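Local coordinates for vacuolar protein-sorting-associated protein 25 (Homo sapiens, PDB 3HTU) that forms part of the ESCRT-II complex, which is required for multivesicular body formation and for sorting endosomal cargo proteins into these bodies, at residues K12-Y15 with Q16-R20; H45-E49 with A50-R54. One frame throughout, in Å; residues are numbered along the deposited sequence.

Contact 1 of 2, residues K12-Y15 with Q16-R20; sequences KLIY and QWVSR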
loop_
_atom_site.group_PDB
_atom_site.type_symbol
_atom_site.label_atom_id
_atom_site.label_comp_id
_atom_site.label_asym_id
_atom_site.label_seq_id
_atom_site.Cartn_x
_atom_site.Cartn_y
_atom_site.Cartn_z
ATOM N N LYS A 12 -6.028 -0.628 -12.320
ATOM C CA LYS A 12 -7.482 -0.449 -12.379
ATOM C C LYS A 12 -8.182 -1.032 -11.143
ATOM O O LYS A 12 -9.059 -0.400 -10.582
ATOM C CB LYS A 12 -8.042 -1.066 -13.673
ATOM C CG LYS A 12 -9.549 -0.866 -13.917
ATOM C CD LYS A 12 -9.930 -1.251 -15.345
ATOM C CE LYS A 12 -11.427 -1.105 -15.608
ATOM N NZ LYS A 12 -11.895 0.318 -15.664
ATOM N N LEU A 13 -7.772 -2.227 -10.717
ATOM C CA LEU A 13 -8.362 -2.879 -9.547
ATOM C C LEU A 13 -8.050 -2.196 -8.222
ATOM O O LEU A 13 -8.928 -2.078 -7.353
ATOM C CB LEU A 13 -7.941 -4.355 -9.462
ATOM C CG LEU A 13 -8.533 -5.365 -10.453
ATOM C CD1 LEU A 13 -7.822 -6.712 -10.312
ATOM C CD2 LEU A 13 -10.043 -5.541 -10.269
ATOM N N ILE A 14 -6.802 -1.760 -8.050
ATOM C CA ILE A 14 -6.410 -1.109 -6.811
ATOM C C ILE A 14 -7.153 0.217 -6.672
ATOM O O ILE A 14 -7.644 0.558 -5.601
ATOM C CB ILE A 14 -4.876 -0.868 -6.729
ATOM C CG1 ILE A 14 -4.122 -2.196 -6.600
ATOM C CG2 ILE A 14 -4.521 0.040 -5.538
ATOM C CD1 ILE A 14 -2.715 -2.149 -7.175
ATOM N N TYR A 15 -7.221 0.958 -7.769
ATOM C CA TYR A 15 -7.762 2.313 -7.732
ATOM C C TYR A 15 -9.268 2.278 -7.504
ATOM O O TYR A 15 -9.825 3.153 -6.849
ATOM C CB TYR A 15 -7.416 3.070 -9.011
ATOM C CG TYR A 15 -7.827 4.518 -8.952
ATOM C CD1 TYR A 15 -7.025 5.462 -8.314
ATOM C CD2 TYR A 15 -9.027 4.939 -9.500
ATOM C CE1 TYR A 15 -7.408 6.779 -8.228
ATOM C CE2 TYR A 15 -9.418 6.268 -9.427
ATOM C CZ TYR A 15 -8.598 7.184 -8.796
ATOM O OH TYR A 15 -8.965 8.508 -8.716
ATOM N N GLN A 16 -9.906 1.252 -8.064
ATOM C CA GLN A 16 -11.295 0.929 -7.802
ATOM C C GLN A 16 -11.524 0.743 -6.295
ATOM O O GLN A 16 -12.500 1.250 -5.759
ATOM C CB GLN A 16 -11.642 -0.355 -8.555
ATOM C CG GLN A 16 -12.898 -0.318 -9.387
ATOM C CD GLN A 16 -13.005 -1.518 -10.333
ATOM O OE1 GLN A 16 -13.316 -1.363 -11.517
ATOM N NE2 GLN A 16 -12.746 -2.717 -9.815
ATOM N N TRP A 17 -10.619 0.029 -5.615
ATOM C CA TRP A 17 -10.785 -0.270 -4.187
ATOM C C TRP A 17 -10.585 0.957 -3.291
ATOM O O TRP A 17 -11.282 1.121 -2.284
ATOM C CB TRP A 17 -9.854 -1.413 -3.725
ATOM C CG TRP A 17 -9.980 -1.640 -2.260
ATOM C CD1 TRP A 17 -10.936 -2.385 -1.630
ATOM C CD2 TRP A 17 -9.182 -1.048 -1.221
ATOM N NE1 TRP A 17 -10.768 -2.318 -0.270
ATOM C CE2 TRP A 17 -9.699 -1.506 0.012
ATOM C CE3 TRP A 17 -8.072 -0.188 -1.213
ATOM C CZ2 TRP A 17 -9.147 -1.137 1.243
ATOM C CZ3 TRP A 17 -7.517 0.176 0.013
ATOM C CH2 TRP A 17 -8.058 -0.297 1.223
ATOM N N VAL A 18 -9.616 1.797 -3.643
ATOM C CA VAL A 18 -9.341 3.019 -2.886
ATOM C C VAL A 18 -10.561 3.939 -2.934
ATOM O O VAL A 18 -10.910 4.557 -1.931
ATOM C CB VAL A 18 -8.084 3.772 -3.408
ATOM C CG1 VAL A 18 -7.861 5.068 -2.627
ATOM C CG2 VAL A 18 -6.840 2.883 -3.337
ATOM N N SER A 19 -11.203 4.006 -4.099
ATOM C CA SER A 19 -12.394 4.836 -4.301
ATOM C C SER A 19 -13.644 4.204 -3.678
ATOM O O SER A 19 -14.248 4.783 -2.768
ATOM C CB SER A 19 -12.613 5.110 -5.791
ATOM O OG SER A 19 -11.507 5.796 -6.358
ATOM N N ARG A 20 -14.020 3.020 -4.166
ATOM C CA ARG A 20 -15.168 2.283 -3.636
ATOM C C ARG A 20 -14.906 1.801 -2.211
ATOM O O ARG A 20 -14.197 0.809 -2.008
ATOM C CB ARG A 20 -15.505 1.066 -4.508
ATOM C CG ARG A 20 -15.792 1.339 -5.974
ATOM C CD ARG A 20 -16.011 0.023 -6.707
ATOM N NE ARG A 20 -16.255 0.208 -8.136
ATOM C CZ ARG A 20 -16.517 -0.777 -8.995
ATOM N NH1 ARG A 20 -16.568 -2.040 -8.582
ATOM N NH2 ARG A 20 -16.728 -0.497 -10.276
#

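Contact 2 of 2, residues H45-E49 with A50-R54; sequences HGLDE and ATLLR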
loop_
_atom_site.group_PDB
_atom_site.type_symbol
_atom_site.label_atom_id
_atom_site.label_comp_id
_atom_site.label_asym_id
_atom_site.label_seq_id
_atom_site.Cartn_x
_atom_site.Cartn_y
_atom_site.Cartn_z
ATOM N N HIS A 45 -4.570 -8.544 -2.791
ATOM C CA HIS A 45 -3.873 -8.972 -1.587
ATOM C C HIS A 45 -2.846 -10.036 -1.982
ATOM O O HIS A 45 -3.060 -10.772 -2.935
ATOM C CB HIS A 45 -4.846 -9.502 -0.540
ATOM C CG HIS A 45 -4.400 -9.260 0.866
ATOM N ND1 HIS A 45 -3.661 -10.178 1.580
ATOM C CD2 HIS A 45 -4.574 -8.195 1.685
ATOM C CE1 HIS A 45 -3.411 -9.695 2.784
ATOM N NE2 HIS A 45 -3.953 -8.490 2.874
ATOM N N GLY A 46 -1.714 -10.077 -1.290
ATOM C CA GLY A 46 -0.648 -11.013 -1.646
ATOM C C GLY A 46 0.141 -10.668 -2.904
ATOM O O GLY A 46 1.191 -11.263 -3.151
ATOM N N LEU A 47 -0.348 -9.714 -3.702
ATOM C CA LEU A 47 0.394 -9.223 -4.874
ATOM C C LEU A 47 1.812 -8.850 -4.457
ATOM O O LEU A 47 1.994 -8.195 -3.432
ATOM C CB LEU A 47 -0.292 -7.994 -5.479
ATOM C CG LEU A 47 -0.418 -7.763 -6.994
ATOM C CD1 LEU A 47 -0.259 -6.280 -7.322
ATOM C CD2 LEU A 47 0.537 -8.605 -7.828
ATOM N N ASP A 48 2.804 -9.285 -5.238
ATOM C CA ASP A 48 4.213 -9.015 -4.959
ATOM C C ASP A 48 4.530 -7.507 -5.102
ATOM O O ASP A 48 3.867 -6.820 -5.878
ATOM C CB ASP A 48 5.110 -9.855 -5.892
ATOM C CG ASP A 48 4.872 -9.557 -7.376
ATOM O OD1 ASP A 48 3.821 -9.955 -7.921
ATOM O OD2 ASP A 48 5.748 -8.923 -8.011
ATOM N N GLU A 49 5.531 -7.007 -4.366
ATOM C CA GLU A 49 5.876 -5.575 -4.409
ATOM C C GLU A 49 6.236 -5.137 -5.816
ATOM O O GLU A 49 5.853 -4.040 -6.248
ATOM C CB GLU A 49 7.032 -5.201 -3.455
ATOM C CG GLU A 49 7.006 -3.704 -2.997
ATOM C CD GLU A 49 8.346 -2.957 -3.138
ATOM O OE1 GLU A 49 8.515 -1.920 -2.451
ATOM O OE2 GLU A 49 9.229 -3.379 -3.937
ATOM N N ALA A 50 6.977 -5.984 -6.524
ATOM C CA ALA A 50 7.476 -5.642 -7.858
ATOM C C ALA A 50 6.345 -5.314 -8.828
ATOM O O ALA A 50 6.409 -4.321 -9.547
ATOM C CB ALA A 50 8.355 -6.754 -8.408
ATOM N N THR A 51 5.310 -6.147 -8.831
ATOM C CA THR A 51 4.174 -5.983 -9.723
ATOM C C THR A 51 3.273 -4.839 -9.234
ATOM O O THR A 51 2.721 -4.107 -10.044
ATOM C CB THR A 51 3.368 -7.295 -9.844
ATOM O OG1 THR A 51 4.225 -8.351 -10.320
ATOM C CG2 THR A 51 2.201 -7.128 -10.814
ATOM N N LEU A 52 3.148 -4.704 -7.913
ATOM C CA LEU A 52 2.422 -3.612 -7.281
ATOM C C LEU A 52 3.003 -2.258 -7.676
ATOM O O LEU A 52 2.258 -1.332 -7.969
ATOM C CB LEU A 52 2.456 -3.764 -5.755
ATOM C CG LEU A 52 1.870 -2.622 -4.930
ATOM C CD1 LEU A 52 0.355 -2.612 -5.074
ATOM C CD2 LEU A 52 2.298 -2.715 -3.454
ATOM N N LEU A 53 4.326 -2.135 -7.655
ATOM C CA LEU A 53 4.964 -0.899 -8.104
ATOM C C LEU A 53 4.696 -0.553 -9.570
ATOM O O LEU A 53 4.501 0.619 -9.902
ATOM C CB LEU A 53 6.459 -0.896 -7.815
ATOM C CG LEU A 53 6.780 -0.275 -6.457
ATOM C CD1 LEU A 53 8.198 -0.600 -6.067
ATOM C CD2 LEU A 53 6.498 1.249 -6.416
ATOM N N ARG A 54 4.696 -1.559 -10.445
ATOM C CA ARG A 54 4.365 -1.333 -11.850
ATOM C C ARG A 54 2.878 -0.952 -12.039
ATOM O O ARG A 54 2.539 -0.190 -12.946
ATOM C CB ARG A 54 4.746 -2.539 -12.720
ATOM C CG ARG A 54 6.204 -3.032 -12.573
ATOM C CD ARG A 54 7.214 -2.321 -13.487
ATOM N NE ARG A 54 8.456 -3.109 -13.590
ATOM C CZ ARG A 54 9.535 -2.776 -14.300
ATOM N NH1 ARG A 54 9.574 -1.647 -15.007
ATOM N NH2 ARG A 54 10.591 -3.586 -14.305
#

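Contact 1 of 2, residues K12-Y15 with Q16-R20
The hydroxyl of S19 sits over one face of the Y15 ring, with OG 3.7 Å from Y15 CE2, and from there it turns back onto the backbone of the same residue. Y15 O thus receives two bonds from one partner: S19 N and S19 OG each lie 3.2 Å from it, reaching the carbonyl from opposite faces of its plane. The serine torsion makes this possible, for OG stands beside its own backbone N (chi1 -60°), where it can fold back one turn. The ring reaches its place with CG anti to the Y15 backbone N (chi1 -174°), and Y15 OH bonds the terminal F79 OXT.

Around the helix, different chemistry takes over. V18 CG2 comes within 3.3 Å of I14 O, the carbonyl that accepts V18 N in its own plane at 3.0 Å, while I14 CG2 and V18 CG2 meet more loosely; F78 touches both of these side chains. On another side of the helix Q16 crosses L13 obliquely, its NE2 3.9 Å from L13 CD2, and Q16 CG lies above the face of the R20 guanidinium, 3.6 Å from the plane. With an alanine in place of Y15, the S19 hydroxyl would probably lose the ring beneath it and F79 OXT its phenolic mate.

These are the last turns of helix 7-19, which ends as R20 leaves helical geometry; the helix belongs to the C-terminal winged-helix domain. The serine hydroxyl is satisfied within its own helix by Y15 O, and the Y15 hydroxyl ties that helix to the terminal carboxylate of F79.

Contact 2 of 2, residues H45-E49 with A50-R54
The D48 carboxylate meets T51 in two ways: T51 OG1 bonds OD2 at 2.8 Å from its syn side, at the edge where D48 OD1 is also 2.9 Å from T51 OG1, whereas T51 N comes from above the carboxylate plane, 55° out of it and 2.9 Å from OD2. One oxygen is therefore gripped by both donors of a single residue, which should fix the rotation of the group. D48 CG is placed for this between the backbone N and the carbonyl carbon (chi1 60°), while T51 OG1 stands beside its own N, so that both donors face the acid. A second flat group, the carboxylate of E49, lies alongside L53, the two side chains pointing the same way, with OE2 3.7 Å from L53 CD1. Its OE1 is committed elsewhere, to a salt bridge with R74.

D48 is the N-cap of helix 49-61, the third helix of the winged-helix domain, and L47 before it packs on L52 as in a hydrophobic staple. L47 CD1 approaches L52 CB at 4.0 Å, and its other methyl, CD2, is 3.7 Å from T51 CG2, where the two side chains cross at about a right angle. W10 of helix 7-19 touches both L47 and T51, and T34 of helix 30-35 touches L47 and L52.

Inside the first turn the usual helical bonds begin at once: L52 N gives to D48 O at 3.0 Å and L53 N to E49 O at 2.8 Å. A negative carboxylate at this end would probably also be favoured by the helix dipole, with the T51 amide bonded to it directly.

Along the chain, contact 1 closes before contact 2 opens: residues 12-19 form the later part of helix 7-19 and R20 leaves it, while 45-54 carry the loop that follows helix 30-35 into helix 49-61. Their centres stand 15 Å apart, yet the two meet in the interior, where I14 CD1 of contact 1 packs 3.7 Å from L52 CD1 of contact 2. One contact concerns the end of a helix and the other the start of one, and this packing joins the two helices within the C-terminal winged-helix domain. F78, on strand 75-78, touches I14, Y15 and V18 of contact 1, bringing the antiparallel sheet against the same helical core of this ESCRT-II subunit.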